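Local coordinates for putative N-acetylmuramoyl-L-alanine amidase,autolysin cwp6 (Peptoclostridium difficile, PDB 5J72), which is anchored to the cell wall through CWB2 modules and probably hydrolyses peptidoglycan as a zinc-dependent N-acetylmuramoyl-L-alanine amidase, at residues S157-V162 against D181-L186; I147-W152 against K197-R202; E348-V353 against A401-N406. All coordinates share one frame; numbering follows the deposited sequence.

Interaction 1 of 3, residues S157-V162 against D181-L186; sequences SKVVIV and DAPILL
Two nearly straight backbone hydrogen bonds zip these parallel strands around Val160. Its N donates to Pro183 O at 3.0 Å, and its O accepts from Leu185 N at 2.8 Å, almost along the C=O axis. Further on, Val162 N reaches Leu185 O weakly (3.3 Å), and CA-H...O contacts such as Ile184 CA to Val160 O fill the spaces between the amides. Before the strands pair, where Asp181 ends helix 174-180 in a Schellman motif, a water accepts a hydrogen bond from Lys158 N and donates a weak one to Asp181 O.

Beta-branched valines and isoleucines suit the extended backbone; leucines add bulk on both faces. On one face Val160 CB lies beside Ile184 CG1, 3.9 Å away, both side chains pointing the same way under helix 174-180. On the other, Val159 CG1, anti to its backbone N, crosses obliquely to Leu185 CG at 3.8 Å, while Ile161 bends at chi2 (-81°) so that CD1 meets Leu185 CB. Ala182 CB is small enough to sit 3.3 Å from Lys158 O. With amides paired along the seam and aliphatic groups on both faces, this beta-alpha-beta unit of the CWB2 module can be buried at little polar cost.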
# COMPACT_ATOMS: atom_id res chain seq x y z
N SER A 157 -24.34 5.16 11.91
CA SER A 157 -24.89 5.03 13.28
C SER A 157 -23.77 4.82 14.30
O SER A 157 -23.96 5.08 15.47
CB SER A 157 -25.92 3.91 13.34
OG SER A 157 -25.24 2.70 13.04
N LYS A 158 -22.60 4.37 13.85
CA LYS A 158 -21.45 4.19 14.75
C LYS A 158 -20.25 4.98 14.22
O LYS A 158 -20.11 5.19 13.00
CB LYS A 158 -21.00 2.73 14.81
CG LYS A 158 -22.03 1.81 15.49
CD LYS A 158 -21.54 0.31 15.43
CE LYS A 158 -22.08 -0.53 16.56
NZ LYS A 158 -23.50 -0.75 16.38
N VAL A 159 -19.41 5.45 15.12
CA VAL A 159 -18.16 6.12 14.80
C VAL A 159 -17.12 5.53 15.73
O VAL A 159 -17.38 5.43 16.94
CB VAL A 159 -18.18 7.68 14.99
CG1 VAL A 159 -16.79 8.28 14.66
CG2 VAL A 159 -19.26 8.31 14.07
N VAL A 160 -15.94 5.17 15.19
CA VAL A 160 -14.84 4.68 16.00
C VAL A 160 -13.95 5.85 16.28
O VAL A 160 -13.65 6.66 15.40
CB VAL A 160 -14.10 3.54 15.29
CG1 VAL A 160 -12.80 3.13 16.08
CG2 VAL A 160 -15.06 2.37 15.15
N ILE A 161 -13.46 5.96 17.51
CA ILE A 161 -12.57 7.08 17.82
C ILE A 161 -11.24 6.52 18.36
O ILE A 161 -11.27 5.59 19.16
CB ILE A 161 -13.27 7.89 18.96
CG1 ILE A 161 -14.46 8.74 18.39
CG2 ILE A 161 -12.20 8.80 19.59
CD1 ILE A 161 -13.99 10.03 17.75
N VAL A 162 -10.16 7.08 17.93
CA VAL A 162 -8.80 6.67 18.34
C VAL A 162 -8.13 7.98 18.68
O VAL A 162 -8.48 9.00 18.12
CB VAL A 162 -8.13 6.00 17.11
CG1 VAL A 162 -6.63 6.01 17.25
CG2 VAL A 162 -8.70 4.57 16.95
N ASP A 181 -18.99 -0.92 9.59
CA ASP A 181 -19.15 -0.05 8.39
C ASP A 181 -19.21 1.39 8.95
O ASP A 181 -20.17 2.12 8.79
CB ASP A 181 -20.40 -0.43 7.56
CG ASP A 181 -20.51 0.35 6.24
OD1 ASP A 181 -19.47 0.97 5.81
OD2 ASP A 181 -21.61 0.35 5.65
N ALA A 182 -18.14 1.76 9.65
CA ALA A 182 -18.03 3.05 10.32
C ALA A 182 -16.71 3.72 10.04
O ALA A 182 -15.72 3.05 9.80
CB ALA A 182 -18.09 2.81 11.83
N PRO A 183 -16.68 5.05 10.06
CA PRO A 183 -15.43 5.73 9.87
C PRO A 183 -14.67 5.83 11.23
O PRO A 183 -15.28 5.65 12.32
CB PRO A 183 -15.85 7.14 9.44
CG PRO A 183 -17.15 7.37 10.22
CD PRO A 183 -17.84 5.97 10.17
N ILE A 184 -13.39 6.13 11.16
CA ILE A 184 -12.61 6.35 12.35
C ILE A 184 -12.35 7.88 12.38
O ILE A 184 -11.85 8.46 11.40
CB ILE A 184 -11.27 5.61 12.27
CG1 ILE A 184 -11.52 4.10 12.44
CG2 ILE A 184 -10.29 6.26 13.32
CD1 ILE A 184 -10.28 3.17 12.12
N LEU A 185 -12.73 8.54 13.47
CA LEU A 185 -12.40 9.96 13.61
C LEU A 185 -11.38 10.06 14.79
O LEU A 185 -11.23 9.11 15.55
CB LEU A 185 -13.63 10.87 13.97
CG LEU A 185 -14.67 10.92 12.84
CD1 LEU A 185 -15.89 11.77 13.30
CD2 LEU A 185 -14.05 11.45 11.50
N LEU A 186 -10.77 11.21 14.94
CA LEU A 186 -9.70 11.31 15.93
C LEU A 186 -9.96 12.27 17.09
O LEU A 186 -10.55 13.34 16.91
CB LEU A 186 -8.43 11.83 15.18
CG LEU A 186 -8.04 10.95 13.98
CD1 LEU A 186 -6.87 11.57 13.25
CD2 LEU A 186 -7.74 9.53 14.43
O HOH W 1 -22.17 2.27 11.53

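Interaction 2 of 3, residues I147-W152 against K197-R202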
# COMPACT_ATOMS: atom_id res chain seq x y z
N ILE A 147 -12.37 11.93 4.88
CA ILE A 147 -12.54 10.51 4.56
C ILE A 147 -13.98 10.08 4.96
O ILE A 147 -14.66 9.35 4.23
CB ILE A 147 -11.46 9.71 5.32
CG1 ILE A 147 -10.05 9.93 4.65
CG2 ILE A 147 -11.80 8.19 5.24
CD1 ILE A 147 -8.89 9.42 5.58
N SER A 148 -14.38 10.50 6.12
CA SER A 148 -15.71 10.24 6.68
C SER A 148 -16.82 10.76 5.70
O SER A 148 -17.77 10.05 5.35
CB SER A 148 -15.79 10.96 8.06
OG SER A 148 -17.11 10.74 8.55
N LYS A 149 -16.65 11.99 5.19
CA LYS A 149 -17.63 12.57 4.23
C LYS A 149 -17.66 11.84 2.96
O LYS A 149 -18.69 11.75 2.30
CB LYS A 149 -17.27 14.03 3.95
CG LYS A 149 -17.64 14.87 5.13
CD LYS A 149 -17.16 16.33 4.94
CE LYS A 149 -17.64 17.10 6.16
NZ LYS A 149 -17.21 18.55 6.17
N GLN A 150 -16.52 11.27 2.56
CA GLN A 150 -16.50 10.50 1.33
C GLN A 150 -17.24 9.20 1.42
O GLN A 150 -18.02 8.87 0.51
CB GLN A 150 -15.02 10.20 0.91
CG GLN A 150 -14.90 9.52 -0.46
CD GLN A 150 -15.37 10.45 -1.59
OE1 GLN A 150 -15.37 11.69 -1.45
NE2 GLN A 150 -15.70 9.84 -2.74
N GLY A 151 -17.03 8.39 2.49
CA GLY A 151 -17.69 7.09 2.46
C GLY A 151 -19.00 7.04 3.27
O GLY A 151 -19.75 6.05 3.21
N TRP A 152 -19.26 8.13 4.03
CA TRP A 152 -20.46 8.15 4.94
C TRP A 152 -21.14 9.50 4.79
O TRP A 152 -21.49 10.19 5.77
CB TRP A 152 -19.96 7.93 6.43
CG TRP A 152 -19.41 6.56 6.59
CD1 TRP A 152 -20.08 5.44 7.02
CD2 TRP A 152 -18.05 6.13 6.28
NE1 TRP A 152 -19.23 4.35 7.01
CE2 TRP A 152 -17.98 4.74 6.56
CE3 TRP A 152 -16.91 6.77 5.78
CZ2 TRP A 152 -16.79 4.00 6.39
CZ3 TRP A 152 -15.74 6.03 5.58
CH2 TRP A 152 -15.69 4.66 5.90
N LYS A 197 -15.74 17.34 16.42
CA LYS A 197 -17.05 17.65 17.00
C LYS A 197 -18.07 17.90 15.87
O LYS A 197 -19.17 17.37 15.94
CB LYS A 197 -16.87 18.91 17.88
CG LYS A 197 -18.17 19.66 18.17
CD LYS A 197 -17.88 20.91 19.10
CE LYS A 197 -19.16 21.69 19.37
NZ LYS A 197 -19.88 21.10 20.52
N ALA A 198 -17.72 18.67 14.83
CA ALA A 198 -18.69 18.99 13.78
C ALA A 198 -19.00 17.77 12.94
O ALA A 198 -20.14 17.63 12.48
CB ALA A 198 -18.15 20.13 12.88
N GLU A 199 -18.00 16.88 12.69
CA GLU A 199 -18.31 15.73 11.86
C GLU A 199 -19.15 14.71 12.66
O GLU A 199 -20.00 14.05 12.09
CB GLU A 199 -16.98 15.10 11.32
CG GLU A 199 -17.19 13.84 10.44
CD GLU A 199 -17.99 14.12 9.15
OE1 GLU A 199 -18.29 15.32 8.85
OE2 GLU A 199 -18.31 13.14 8.43
N LEU A 200 -18.88 14.54 13.99
CA LEU A 200 -19.71 13.68 14.80
C LEU A 200 -21.18 14.23 14.70
O LEU A 200 -22.12 13.46 14.51
CB LEU A 200 -19.33 13.73 16.31
CG LEU A 200 -18.07 12.94 16.67
CD1 LEU A 200 -17.70 13.23 18.08
CD2 LEU A 200 -18.36 11.45 16.49
N LYS A 201 -21.36 15.54 14.80
CA LYS A 201 -22.75 16.05 14.68
C LYS A 201 -23.36 15.76 13.29
O LYS A 201 -24.54 15.36 13.18
CB LYS A 201 -22.76 17.60 14.86
CG LYS A 201 -22.52 17.97 16.34
CD LYS A 201 -22.56 19.56 16.50
CE LYS A 201 -22.51 20.02 17.96
NZ LYS A 201 -23.78 19.72 18.75
N ARG A 202 -22.58 15.96 12.26
CA ARG A 202 -23.08 15.73 10.89
C ARG A 202 -23.45 14.26 10.67
O ARG A 202 -24.48 14.00 10.04
CB ARG A 202 -21.97 16.12 9.86
CG ARG A 202 -22.55 16.32 8.44
CD ARG A 202 -21.42 16.37 7.37
NE ARG A 202 -20.67 15.11 7.30
CZ ARG A 202 -21.14 14.03 6.69
NH1 ARG A 202 -20.45 12.90 6.71
NH2 ARG A 202 -22.33 14.06 6.05
O HOH W 2 -17.91 18.01 9.17
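Arg202 leaves helix 194-203 with CG anti to its backbone N and its CB directed at helix 140-151, then bends at chi3 (63°), laying its guanidinium between the two. CD passes Lys149 CE at 4.0 Å, and NE lies 3.7 Å from Lys149 CG, so the extended lysine chain crosses the arginine obliquely with its methylenes. NE also donates to Glu199 OE1, one turn back on the same helix, at 2.8 Å, and NH1 donates to Glu199 OE2, on its syn lone pair. This side-on, two-nitrogen salt bridge fixes both groups. NH1 spends a second proton on Trp152 O at 3.1 Å, close to the guanidinium plane but well above the carbonyl plane; NH2 continues to Lys153 O, so the arginine ties down both carbonyls where the chain leaves helix 140-151.

Glu199, bent at chi2, also accepts at OE2 a hydrogen bond from Ser148 OG, 2.7 Å away, on its anti lone pair. Serine is short enough to serve a carboxylate so near the helix surface. A water donates to Glu199 OE1 and accepts a weak bond from Lys149 NZ, which stands 4.3 Å from that oxygen. So many donors would favour an ionised glutamate. The two helix segments run nearly parallel (16°), their axes 11.2 Å apart, and both pack on Leu185, neighbouring helices on that face of the parallel sheet of an alpha/beta CWB2 module.

Interaction 3 of 3, residues E348-V353 against A401-N406; sequences ETNANV and AYHSTN
Glu348 crosses the Tyr402 ring obliquely, its CB over one face, 3.7 Å from the centroid in a CH-pi contact. With CG anti to the backbone N (chi1 -165°) and the chain extended, its aliphatic part runs outward past the ring, CG touching Tyr402 CD1 at 3.5 Å, and the carboxylate tilts only 28° from the ring plane. Glutamate offers methylenes to the aromatic face and keeps its charge for the rim. One turn on, Ala351 CB fits against Tyr402 O at 3.3 Å; a methyl suits so close an approach. Ala351 O accepts from Asn406 ND2 at 2.8 Å, in the carbonyl plane on a lone pair, though noticeably bent.

The contact joins helix 346-357 of a CWB2 module to residues 401-406, which lead into and enter helix 404-409, after strand 391-394 in the same alpha/beta unit. Asn350 OD1 approaches His403 CE1 at 3.1 Å, the amide standing almost perpendicular to the imidazole (88°).

Outer partners fix these groups. Ala344 N holds Glu348 OE1, Asn275 OD1 and Ile391 O take Asn350 ND2, and Ile393 O engages His403 NE2. Tyr402 OH reaches Lys623 NZ in the amidase region, and Ala401 packs on helix 477-494.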
# COMPACT_ATOMS: atom_id res chain seq x y z
N GLU A 348 8.80 -2.04 0.94
CA GLU A 348 8.78 -3.37 0.33
C GLU A 348 7.71 -4.19 0.94
O GLU A 348 7.06 -4.98 0.23
CB GLU A 348 10.16 -4.14 0.46
CG GLU A 348 10.11 -5.33 -0.53
CD GLU A 348 11.45 -6.06 -0.60
OE1 GLU A 348 12.21 -5.96 0.36
OE2 GLU A 348 11.70 -6.74 -1.61
N THR A 349 7.46 -4.05 2.25
CA THR A 349 6.39 -4.91 2.82
C THR A 349 4.97 -4.45 2.23
O THR A 349 4.14 -5.27 1.92
CB THR A 349 6.37 -4.72 4.33
OG1 THR A 349 7.68 -5.11 4.85
CG2 THR A 349 5.29 -5.58 4.96
N ASN A 350 4.80 -3.14 2.10
CA ASN A 350 3.55 -2.63 1.49
C ASN A 350 3.38 -3.22 0.09
O ASN A 350 2.30 -3.74 -0.27
CB ASN A 350 3.63 -1.12 1.45
CG ASN A 350 2.33 -0.50 0.93
OD1 ASN A 350 2.33 0.06 -0.18
ND2 ASN A 350 1.18 -0.59 1.67
N ALA A 351 4.49 -3.22 -0.74
CA ALA A 351 4.37 -3.77 -2.11
C ALA A 351 4.12 -5.25 -2.07
O ALA A 351 3.34 -5.76 -2.91
CB ALA A 351 5.67 -3.48 -2.93
N ASN A 352 4.73 -6.00 -1.11
CA ASN A 352 4.49 -7.46 -1.12
C ASN A 352 3.06 -7.78 -0.65
O ASN A 352 2.47 -8.80 -1.09
CB ASN A 352 5.52 -8.22 -0.20
CG ASN A 352 6.87 -8.35 -0.92
OD1 ASN A 352 6.90 -8.40 -2.18
ND2 ASN A 352 7.98 -8.39 -0.23
N VAL A 353 2.53 -6.98 0.27
CA VAL A 353 1.12 -7.23 0.68
C VAL A 353 0.20 -6.97 -0.52
O VAL A 353 -0.74 -7.71 -0.76
CB VAL A 353 0.74 -6.27 1.84
CG1 VAL A 353 -0.80 -6.13 1.96
CG2 VAL A 353 1.36 -6.78 3.15
N ALA A 401 10.90 2.61 -4.99
CA ALA A 401 11.26 1.65 -6.05
C ALA A 401 10.60 0.31 -5.88
O ALA A 401 10.37 -0.42 -6.84
CB ALA A 401 12.81 1.46 -6.05
N TYR A 402 10.25 -0.05 -4.64
CA TYR A 402 9.63 -1.38 -4.43
C TYR A 402 8.21 -1.45 -5.06
O TYR A 402 7.71 -2.55 -5.29
CB TYR A 402 9.53 -1.65 -2.92
CG TYR A 402 10.90 -1.82 -2.30
CD1 TYR A 402 11.69 -2.93 -2.58
CD2 TYR A 402 11.41 -0.87 -1.44
CE1 TYR A 402 12.96 -3.08 -2.01
CE2 TYR A 402 12.68 -0.99 -0.88
CZ TYR A 402 13.45 -2.10 -1.18
OH TYR A 402 14.73 -2.18 -0.63
N HIS A 403 7.61 -0.28 -5.34
CA HIS A 403 6.26 -0.25 -5.97
C HIS A 403 6.33 -0.36 -7.48
O HIS A 403 5.30 -0.54 -8.12
CB HIS A 403 5.54 1.10 -5.64
CG HIS A 403 5.23 1.23 -4.19
ND1 HIS A 403 4.74 0.16 -3.44
CD2 HIS A 403 5.40 2.26 -3.33
CE1 HIS A 403 4.63 0.57 -2.18
NE2 HIS A 403 5.01 1.83 -2.08
N SER A 404 7.55 -0.32 -8.07
CA SER A 404 7.60 -0.26 -9.54
C SER A 404 6.88 -1.31 -10.25
O SER A 404 6.15 -1.01 -11.20
CB SER A 404 9.06 -0.30 -10.02
OG SER A 404 9.75 0.78 -9.46
N THR A 405 7.07 -2.55 -9.88
CA THR A 405 6.40 -3.63 -10.59
C THR A 405 4.86 -3.63 -10.48
O THR A 405 4.15 -3.80 -11.47
CB THR A 405 6.92 -4.97 -10.07
OG1 THR A 405 8.36 -4.89 -10.03
CG2 THR A 405 6.53 -6.13 -10.94
N ASN A 406 4.34 -3.52 -9.24
CA ASN A 406 2.90 -3.47 -9.05
C ASN A 406 2.32 -2.26 -9.83
O ASN A 406 1.31 -2.42 -10.48
CB ASN A 406 2.60 -3.22 -7.54
CG ASN A 406 2.84 -4.47 -6.67
OD1 ASN A 406 2.91 -5.60 -7.19
ND2 ASN A 406 2.99 -4.35 -5.36

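Interactions 1 and 2 belong to one CWB2 module and touch, their centres about 9 Å apart. Along the chain, interaction 1 is nested inside the loop that interaction 2 closes. Trp152 joins them: its NE1 probably bonds to Asp181 O at 3.0 Å and its indole packs on Ala182 and Pro183, while Leu185 CD1 meets Glu199 CG at 3.8 Å. A bound calcium ion lies about 4 Å from the Trp152 side chain and 8 Å from that of Pro183. Interaction 3 belongs to another CWB2 module, its centre about 29 Å from that of interaction 1 and 32 Å from that of interaction 2; it faces the zinc-binding amidase region.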